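Local atomic coordinates of putative enoyl-CoA hydratase (Streptomyces avermitilis, PDB entry 3GKB), a protein that probably acts on acyl-CoA thioesters as a crotonase-family enoyl-CoA hydratase or isomerase, although its substrate and exact reaction have not been established. Residues G141-L146 with R268-L273; R165-E170 with A184-I189. One frame throughout, in Å; residues are numbered along the deposited sequence.

Contact 1 (G141-L146 with R268-L273); sequences GQIEAL and RDLEGL
Ile143 meets Leu270 and Glu271 through its longer branch, and this apolar meeting is the main part of the contact. Its CG1 lies 3.7 Å from Leu270 CD2, the two side chains crossing at about a right angle, while CD1 at the tip reaches on to Glu271 CG at 3.9 Å. The first torsion of Ile143 explains the reach: CG1 stands anti to the backbone N (chi1 -165°) and carries CD1 to the start of the facing helix. Leu146 adds a second touch from the 3-10 turn, its CD1 resting 3.8 Å from Glu271 O and 4.1 Å from Glu271 CB.

In this crotonase-like chain the loop between strand 139-141 and helix 155-163 packs, through Ile143 and Leu146, on the first turn of the C-terminal helix 270-280. That turn is capped from within: Asp269, at the N-cap, accepts from Gly272 N through OD1 at 3.0 Å, the N-H coming from above the carboxylate plane, 62° out of it.

No hydrogen bond joins the two segments; the carboxylate of Glu271 is paired outside them, OE2 forming a salt bridge with Arg118. A bend at chi2 (77°) lays Glu271 CG and CD along Ile143 CD1. The aliphatic part of this buried acid thus serves the packing and its charge is answered outside it. Within the loop, Gln142 NE2 donates at 2.9 Å to Glu144 OE1, on the syn side of that carboxylate, with the acceptor close to the amide plane of Gln142. The turn itself is closed by Leu146 N to Ile143 O at 3.0 Å. Leu146 also packs on Met274 of helix 270-280 and on Leu212 of the second subunit.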
ATOM      1  N   GLY B 141       5.828   3.218  17.574  1.00 14.46           N
ATOM      2  CA  GLY B 141       6.712   4.301  17.184  1.00 15.77           C
ATOM      3  C   GLY B 141       8.135   3.850  16.948  1.00 16.52           C
ATOM      4  O   GLY B 141       8.636   2.933  17.621  1.00 17.53           O
ATOM      5  N   GLN B 142       8.810   4.514  16.016  1.00 15.53           N
ATOM      6  CA  GLN B 142      10.246   4.272  15.814  1.00 16.27           C
ATOM      7  C   GLN B 142      10.970   5.409  16.538  1.00 16.46           C
ATOM      8  O   GLN B 142      11.104   6.497  16.015  1.00 18.17           O
ATOM      9  CB  GLN B 142      10.632   4.208  14.328  1.00 16.65           C
ATOM     10  CG  GLN B 142       9.998   3.039  13.533  1.00 16.88           C
ATOM     11  CD  GLN B 142      10.434   1.606  13.957  1.00 21.16           C
ATOM     12  OE1 GLN B 142       9.788   0.627  13.537  1.00 21.38           O
ATOM     13  NE2 GLN B 142      11.525   1.472  14.769  1.00 16.25           N
ATOM     14  N   ILE B 143      11.401   5.149  17.765  1.00 15.73           N
ATOM     15  CA  ILE B 143      12.002   6.171  18.625  1.00 15.20           C
ATOM     16  C   ILE B 143      13.451   6.525  18.259  1.00 14.81           C
ATOM     17  O   ILE B 143      14.001   7.517  18.765  1.00 14.57           O
ATOM     18  CB  ILE B 143      11.950   5.686  20.099  1.00 15.51           C
ATOM     19  CG1 ILE B 143      12.207   6.823  21.096  1.00 15.88           C
ATOM     20  CG2 ILE B 143      12.979   4.577  20.339  1.00 16.27           C
ATOM     21  CD1 ILE B 143      11.057   7.781  21.272  1.00 15.40           C
ATOM     22  N   GLU B 144      14.056   5.692  17.410  1.00 14.34           N
ATOM     23  CA  GLU B 144      15.482   5.732  17.117  1.00 13.62           C
ATOM     24  C   GLU B 144      16.031   7.109  16.766  1.00 13.17           C
ATOM     25  O   GLU B 144      17.046   7.524  17.340  1.00 13.52           O
ATOM     26  CB  GLU B 144      15.815   4.731  16.012  1.00 14.75           C
ATOM     27  CG  GLU B 144      15.743   3.269  16.502  1.00 16.14           C
ATOM     28  CD  GLU B 144      14.381   2.583  16.237  1.00 19.50           C
ATOM     29  OE1 GLU B 144      13.334   3.262  16.209  1.00 19.92           O
ATOM     30  OE2 GLU B 144      14.369   1.339  16.085  1.00 21.08           O
ATOM     31  N   ALA B 145      15.360   7.817  15.860  1.00 12.61           N
ATOM     32  CA  ALA B 145      15.813   9.129  15.415  1.00 12.81           C
ATOM     33  C   ALA B 145      16.032  10.090  16.578  1.00 13.69           C
ATOM     34  O   ALA B 145      16.946  10.916  16.539  1.00 13.69           O
ATOM     35  CB  ALA B 145      14.829   9.740  14.359  1.00 13.50           C
ATOM     36  N   LEU B 146      15.204   9.967  17.620  1.00 14.64           N
ATOM     37  CA  LEU B 146      15.327  10.816  18.821  1.00 15.88           C
ATOM     38  C   LEU B 146      16.503  10.434  19.749  1.00 16.01           C
ATOM     39  O   LEU B 146      16.888  11.223  20.635  1.00 17.21           O
ATOM     40  CB  LEU B 146      14.014  10.841  19.609  1.00 15.10           C
ATOM     41  CG  LEU B 146      12.802  11.360  18.834  1.00 15.15           C
ATOM     42  CD1 LEU B 146      11.559  11.395  19.711  1.00 15.64           C
ATOM     43  CD2 LEU B 146      13.043  12.703  18.178  1.00 16.66           C
ATOM     44  N   ARG B 268       6.314   6.285  29.215  1.00 18.89           N
ATOM     45  CA  ARG B 268       4.945   6.575  28.825  1.00 19.81           C
ATOM     46  C   ARG B 268       4.902   7.585  27.650  1.00 19.35           C
ATOM     47  O   ARG B 268       4.226   7.348  26.647  1.00 19.72           O
ATOM     48  CB  ARG B 268       4.128   7.094  30.013  1.00 19.89           C
ATOM     49  CG  ARG B 268       2.640   7.374  29.665  1.00 23.94           C
ATOM     50  CD  ARG B 268       1.753   7.438  30.934  1.00 27.15           C
ATOM     51  NE  ARG B 268       1.963   6.245  31.754  1.00 31.08           N
ATOM     52  CZ  ARG B 268       2.360   6.229  33.027  1.00 35.30           C
ATOM     53  NH1 ARG B 268       2.552   7.347  33.726  1.00 37.37           N
ATOM     54  NH2 ARG B 268       2.539   5.063  33.633  1.00 37.13           N
ATOM     55  N   ASP B 269       5.669   8.675  27.786  1.00 19.02           N
ATOM     56  CA  ASP B 269       5.862   9.647  26.715  1.00 18.53           C
ATOM     57  C   ASP B 269       7.348   9.730  26.404  1.00 17.92           C
ATOM     58  O   ASP B 269       7.984  10.779  26.569  1.00 17.14           O
ATOM     59  CB  ASP B 269       5.304  11.042  27.123  1.00 19.06           C
ATOM     60  CG  ASP B 269       5.437  12.115  26.010  1.00 21.83           C
ATOM     61  OD1 ASP B 269       5.686  11.784  24.812  1.00 21.88           O
ATOM     62  OD2 ASP B 269       5.272  13.321  26.350  1.00 22.09           O
ATOM     63  N   LEU B 270       7.908   8.620  25.931  1.00 17.04           N
ATOM     64  CA  LEU B 270       9.337   8.588  25.630  1.00 16.61           C
ATOM     65  C   LEU B 270       9.726   9.645  24.593  1.00 15.60           C
ATOM     66  O   LEU B 270      10.858  10.164  24.626  1.00 14.42           O
ATOM     67  CB  LEU B 270       9.784   7.174  25.205  1.00 16.20           C
ATOM     68  CG  LEU B 270      11.274   6.909  25.029  1.00 17.01           C
ATOM     69  CD1 LEU B 270      12.038   7.149  26.363  1.00 15.81           C
ATOM     70  CD2 LEU B 270      11.511   5.490  24.498  1.00 17.87           C
ATOM     71  N   GLU B 271       8.818   9.957  23.659  1.00 16.28           N
ATOM     72  CA  GLU B 271       9.114  10.920  22.588  1.00 15.93           C
ATOM     73  C   GLU B 271       9.374  12.259  23.218  1.00 16.28           C
ATOM     74  O   GLU B 271      10.416  12.880  22.965  1.00 15.13           O
ATOM     75  CB  GLU B 271       7.966  11.019  21.570  1.00 15.70           C
ATOM     76  CG  GLU B 271       7.746   9.757  20.749  1.00 16.02           C
ATOM     77  CD  GLU B 271       7.013   8.604  21.479  1.00 17.93           C
ATOM     78  OE1 GLU B 271       6.384   8.835  22.547  1.00 20.00           O
ATOM     79  OE2 GLU B 271       7.067   7.443  20.969  1.00 19.43           O
ATOM     80  N   GLY B 272       8.456  12.681  24.085  1.00 16.86           N
ATOM     81  CA  GLY B 272       8.623  13.927  24.853  1.00 17.63           C
ATOM     82  C   GLY B 272       9.892  13.961  25.714  1.00 18.11           C
ATOM     83  O   GLY B 272      10.627  14.957  25.739  1.00 18.83           O
ATOM     84  N   LEU B 273      10.163  12.870  26.415  1.00 17.37           N
ATOM     85  CA  LEU B 273      11.350  12.773  27.246  1.00 16.58           C
ATOM     86  C   LEU B 273      12.618  12.949  26.420  1.00 16.91           C
ATOM     87  O   LEU B 273      13.515  13.731  26.776  1.00 13.94           O
ATOM     88  CB  LEU B 273      11.356  11.435  27.993  1.00 17.09           C
ATOM     89  CG  LEU B 273      12.543  11.160  28.912  1.00 20.06           C
ATOM     90  CD1 LEU B 273      12.753  12.351  29.859  1.00 25.79           C
ATOM     91  CD2 LEU B 273      12.292   9.911  29.711  1.00 22.27           C
TER

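Contact 2 (R165-E170 with A184-I189); sequences RNRALE and ASYGWI
A cation-pi stack at a subunit interface of the crotonase trimer joins helix 165-174 to the end of helix 180-186. The guanidinium of Arg167 lies flat on Tyr186, centres 4.1 Å apart and planes at 19°. Extended from CG to NE, the arginine runs across one ring face: Arg167 CD makes a CH-pi contact 3.5 Å from the Tyr186 ring centroid, almost on the ring normal, and Arg167 NE comes within 3.2 Å of Tyr186 CE1, nearer the rim. At the ring's far end, Tyr186 OH donates to Glu170 OE1 at 2.7 Å, on the syn side and 18° out of the carboxylate plane. A water in the guanidinium plane, 2.8 Å from Arg167 NH1, also reaches Tyr186 O. Beyond Tyr186, Gly187 ends the helix in a Schellman motif. An alanine in place of Tyr186 would probably leave one face of the Arg167 guanidinium without its stacked ring and Glu170 OE1 without its phenolic donor.

Arg191 of the second subunit pairs with Glu170 OE2 and hydrogen-bonds Tyr186 OH, and Arg167 NH2 donates to Ala184 O of that subunit. The charged and phenolic groups thus tie helix to helix and chain to chain, and the nearby Arg191 would be expected to stabilise Glu170 as a carboxylate.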
ATOM      1  N   ARG B 165       7.720   4.006   0.931  1.00 12.89           N
ATOM      2  CA  ARG B 165       8.813   4.907   1.332  1.00 13.34           C
ATOM      3  C   ARG B 165       8.345   6.228   1.983  1.00 12.70           C
ATOM      4  O   ARG B 165       8.958   6.671   2.965  1.00 12.19           O
ATOM      5  CB  ARG B 165       9.714   5.219   0.143  1.00 13.45           C
ATOM      6  CG  ARG B 165      10.825   6.261   0.462  1.00 14.72           C
ATOM      7  CD  ARG B 165      11.772   6.462  -0.700  1.00 17.04           C
ATOM      8  NE  ARG B 165      12.555   7.674  -0.513  1.00 17.30           N
ATOM      9  CZ  ARG B 165      12.074   8.907  -0.697  1.00 22.91           C
ATOM     10  NH1 ARG B 165      10.815   9.099  -1.092  1.00 24.23           N
ATOM     11  NH2 ARG B 165      12.858   9.957  -0.491  1.00 24.12           N
ATOM     12  N   ASN B 166       7.306   6.868   1.414  1.00 11.95           N
ATOM     13  CA  ASN B 166       6.886   8.181   1.888  1.00 11.81           C
ATOM     14  C   ASN B 166       6.456   8.141   3.349  1.00 11.96           C
ATOM     15  O   ASN B 166       6.869   8.964   4.160  1.00 13.07           O
ATOM     16  CB  ASN B 166       5.764   8.737   1.032  1.00 11.30           C
ATOM     17  CG  ASN B 166       6.193   8.984  -0.395  1.00 12.93           C
ATOM     18  OD1 ASN B 166       5.853   8.216  -1.284  1.00 13.53           O
ATOM     19  ND2 ASN B 166       6.961  10.059  -0.622  1.00 13.33           N
ATOM     20  N   ARG B 167       5.598   7.192   3.666  1.00 12.12           N
ATOM     21  CA  ARG B 167       5.180   6.962   5.027  1.00 12.62           C
ATOM     22  C   ARG B 167       6.241   6.358   5.942  1.00 12.77           C
ATOM     23  O   ARG B 167       6.231   6.641   7.126  1.00 12.29           O
ATOM     24  CB  ARG B 167       3.873   6.151   5.057  1.00 13.38           C
ATOM     25  CG  ARG B 167       2.675   7.008   4.633  1.00 13.33           C
ATOM     26  CD  ARG B 167       1.427   6.187   4.411  1.00 15.39           C
ATOM     27  NE  ARG B 167       0.229   7.020   4.421  1.00 16.76           N
ATOM     28  CZ  ARG B 167      -0.978   6.609   4.005  1.00 16.48           C
ATOM     29  NH1 ARG B 167      -1.162   5.373   3.517  1.00 14.23           N
ATOM     30  NH2 ARG B 167      -1.997   7.443   4.068  1.00 17.70           N
ATOM     31  N   ALA B 168       7.157   5.563   5.414  1.00 12.69           N
ATOM     32  CA  ALA B 168       8.282   5.060   6.159  1.00 13.49           C
ATOM     33  C   ALA B 168       9.168   6.205   6.651  1.00 13.57           C
ATOM     34  O   ALA B 168       9.584   6.203   7.804  1.00 12.72           O
ATOM     35  CB  ALA B 168       9.101   4.063   5.316  1.00 13.38           C
ATOM     36  N   LEU B 169       9.450   7.169   5.775  1.00 12.92           N
ATOM     37  CA  LEU B 169      10.274   8.327   6.163  1.00 13.92           C
ATOM     38  C   LEU B 169       9.546   9.166   7.198  1.00 13.63           C
ATOM     39  O   LEU B 169      10.142   9.664   8.148  1.00 13.61           O
ATOM     40  CB  LEU B 169      10.580   9.200   4.948  1.00 14.64           C
ATOM     41  CG  LEU B 169      11.718   8.735   4.053  1.00 16.43           C
ATOM     42  CD1 LEU B 169      11.665   9.590   2.789  1.00 17.08           C
ATOM     43  CD2 LEU B 169      13.114   8.838   4.768  1.00 16.85           C
ATOM     44  N   GLU B 170       8.230   9.331   7.007  1.00 12.93           N
ATOM     45  CA  GLU B 170       7.425  10.013   7.999  1.00 12.72           C
ATOM     46  C   GLU B 170       7.537   9.291   9.357  1.00 12.11           C
ATOM     47  O   GLU B 170       7.787   9.934  10.375  1.00 12.51           O
ATOM     48  CB  GLU B 170       5.958  10.099   7.566  1.00 11.88           C
ATOM     49  CG  GLU B 170       5.057  10.785   8.620  1.00 13.65           C
ATOM     50  CD  GLU B 170       3.552  10.586   8.354  1.00 13.62           C
ATOM     51  OE1 GLU B 170       3.171   9.928   7.361  1.00 14.05           O
ATOM     52  OE2 GLU B 170       2.768  11.048   9.186  1.00 15.49           O
ATOM     53  N   ALA B 184      -2.872   0.911  11.301  1.00 13.61           N
ATOM     54  CA  ALA B 184      -3.652   0.055  10.392  1.00 14.23           C
ATOM     55  C   ALA B 184      -3.962   0.728   9.055  1.00 15.08           C
ATOM     56  O   ALA B 184      -3.808   0.104   8.003  1.00 15.67           O
ATOM     57  CB  ALA B 184      -4.966  -0.428  11.060  1.00 14.87           C
ATOM     58  N   SER B 185      -4.381   1.990   9.050  1.00 15.54           N
ATOM     59  CA  SER B 185      -4.664   2.623   7.764  1.00 16.59           C
ATOM     60  C   SER B 185      -3.392   2.703   6.885  1.00 16.59           C
ATOM     61  O   SER B 185      -3.489   2.574   5.675  1.00 16.62           O
ATOM     62  CB  SER B 185      -5.347   3.994   7.899  1.00 18.90           C
ATOM     63  OG  SER B 185      -4.472   4.918   8.429  1.00 23.62           O
ATOM     64  N   TYR B 186      -2.217   2.856   7.508  1.00 15.05           N
ATOM     65  CA  TYR B 186      -0.922   2.849   6.808  1.00 14.46           C
ATOM     66  C   TYR B 186      -0.521   1.444   6.326  1.00 14.03           C
ATOM     67  O   TYR B 186       0.218   1.313   5.364  1.00 13.71           O
ATOM     68  CB  TYR B 186       0.185   3.419   7.706  1.00 14.75           C
ATOM     69  CG  TYR B 186       0.296   4.944   7.754  1.00 12.91           C
ATOM     70  CD1 TYR B 186      -0.793   5.786   7.482  1.00 14.37           C
ATOM     71  CD2 TYR B 186       1.494   5.539   8.087  1.00 12.84           C
ATOM     72  CE1 TYR B 186      -0.652   7.144   7.530  1.00 14.73           C
ATOM     73  CE2 TYR B 186       1.633   6.895   8.137  1.00 15.05           C
ATOM     74  CZ  TYR B 186       0.553   7.704   7.852  1.00 15.46           C
ATOM     75  OH  TYR B 186       0.698   9.077   7.874  1.00 17.03           O
ATOM     76  N   GLY B 187      -0.989   0.402   7.005  1.00 13.48           N
ATOM     77  CA  GLY B 187      -0.654  -0.958   6.672  1.00 14.21           C
ATOM     78  C   GLY B 187       0.513  -1.498   7.490  1.00 13.58           C
ATOM     79  O   GLY B 187       1.003  -2.588   7.198  1.00 14.36           O
ATOM     80  N   TRP B 188       0.923  -0.750   8.522  1.00 13.17           N
ATOM     81  CA  TRP B 188       2.008  -1.153   9.452  1.00 13.63           C
ATOM     82  C   TRP B 188       1.582  -2.374  10.267  1.00 13.58           C
ATOM     83  O   TRP B 188       2.393  -3.258  10.575  1.00 14.15           O
ATOM     84  CB  TRP B 188       2.321   0.009  10.380  1.00 13.84           C
ATOM     85  CG  TRP B 188       3.632   0.002  11.099  1.00 14.18           C
ATOM     86  CD1 TRP B 188       4.589  -0.981  11.105  1.00 17.47           C
ATOM     87  CD2 TRP B 188       4.124   1.039  11.947  1.00 13.95           C
ATOM     88  NE1 TRP B 188       5.651  -0.598  11.895  1.00 18.02           N
ATOM     89  CE2 TRP B 188       5.397   0.646  12.405  1.00 16.33           C
ATOM     90  CE3 TRP B 188       3.629   2.286  12.330  1.00 15.32           C
ATOM     91  CZ2 TRP B 188       6.173   1.451  13.239  1.00 14.85           C
ATOM     92  CZ3 TRP B 188       4.402   3.081  13.170  1.00 16.18           C
ATOM     93  CH2 TRP B 188       5.645   2.650  13.624  1.00 16.11           C
ATOM     94  N   ILE B 189       0.299  -2.424  10.590  1.00 13.14           N
ATOM     95  CA  ILE B 189      -0.313  -3.613  11.185  1.00 13.57           C
ATOM     96  C   ILE B 189      -1.539  -4.008  10.376  1.00 12.94           C
ATOM     97  O   ILE B 189      -2.004  -3.252   9.509  1.00 14.70           O
ATOM     98  CB  ILE B 189      -0.736  -3.378  12.658  1.00 14.69           C
ATOM     99  CG1 ILE B 189      -1.819  -2.289  12.733  1.00 14.49           C
ATOM    100  CG2 ILE B 189       0.468  -3.040  13.501  1.00 13.62           C
ATOM    101  CD1 ILE B 189      -2.323  -1.985  14.151  1.00 16.82           C
TER
HETATM  102  O   HOH W   1       0.632   3.323   3.015  1.00 26.16           O

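In the fold
Contacts 1 and 2 are both largely buried, their centres about 17 Å apart, and they show how chemistry can follow place in a fold. In contact 1, aliphatic chains pack a loop against the C-terminal helix, with charge settled outside the pair of segments. In contact 2, two helices of the same chain meet through charge, ring and hydroxyl at a subunit boundary. They share no helix, and along the chain contact 2 is nested inside the loop closed by contact 1. The segments themselves touch where Trp188 CZ2 lies 3.7 Å from Gln142 OE1, although neither residue carries its own contact. Both contacts reach the second subunit, contact 1 by apolar packing and contact 2 also by polar and charged groups.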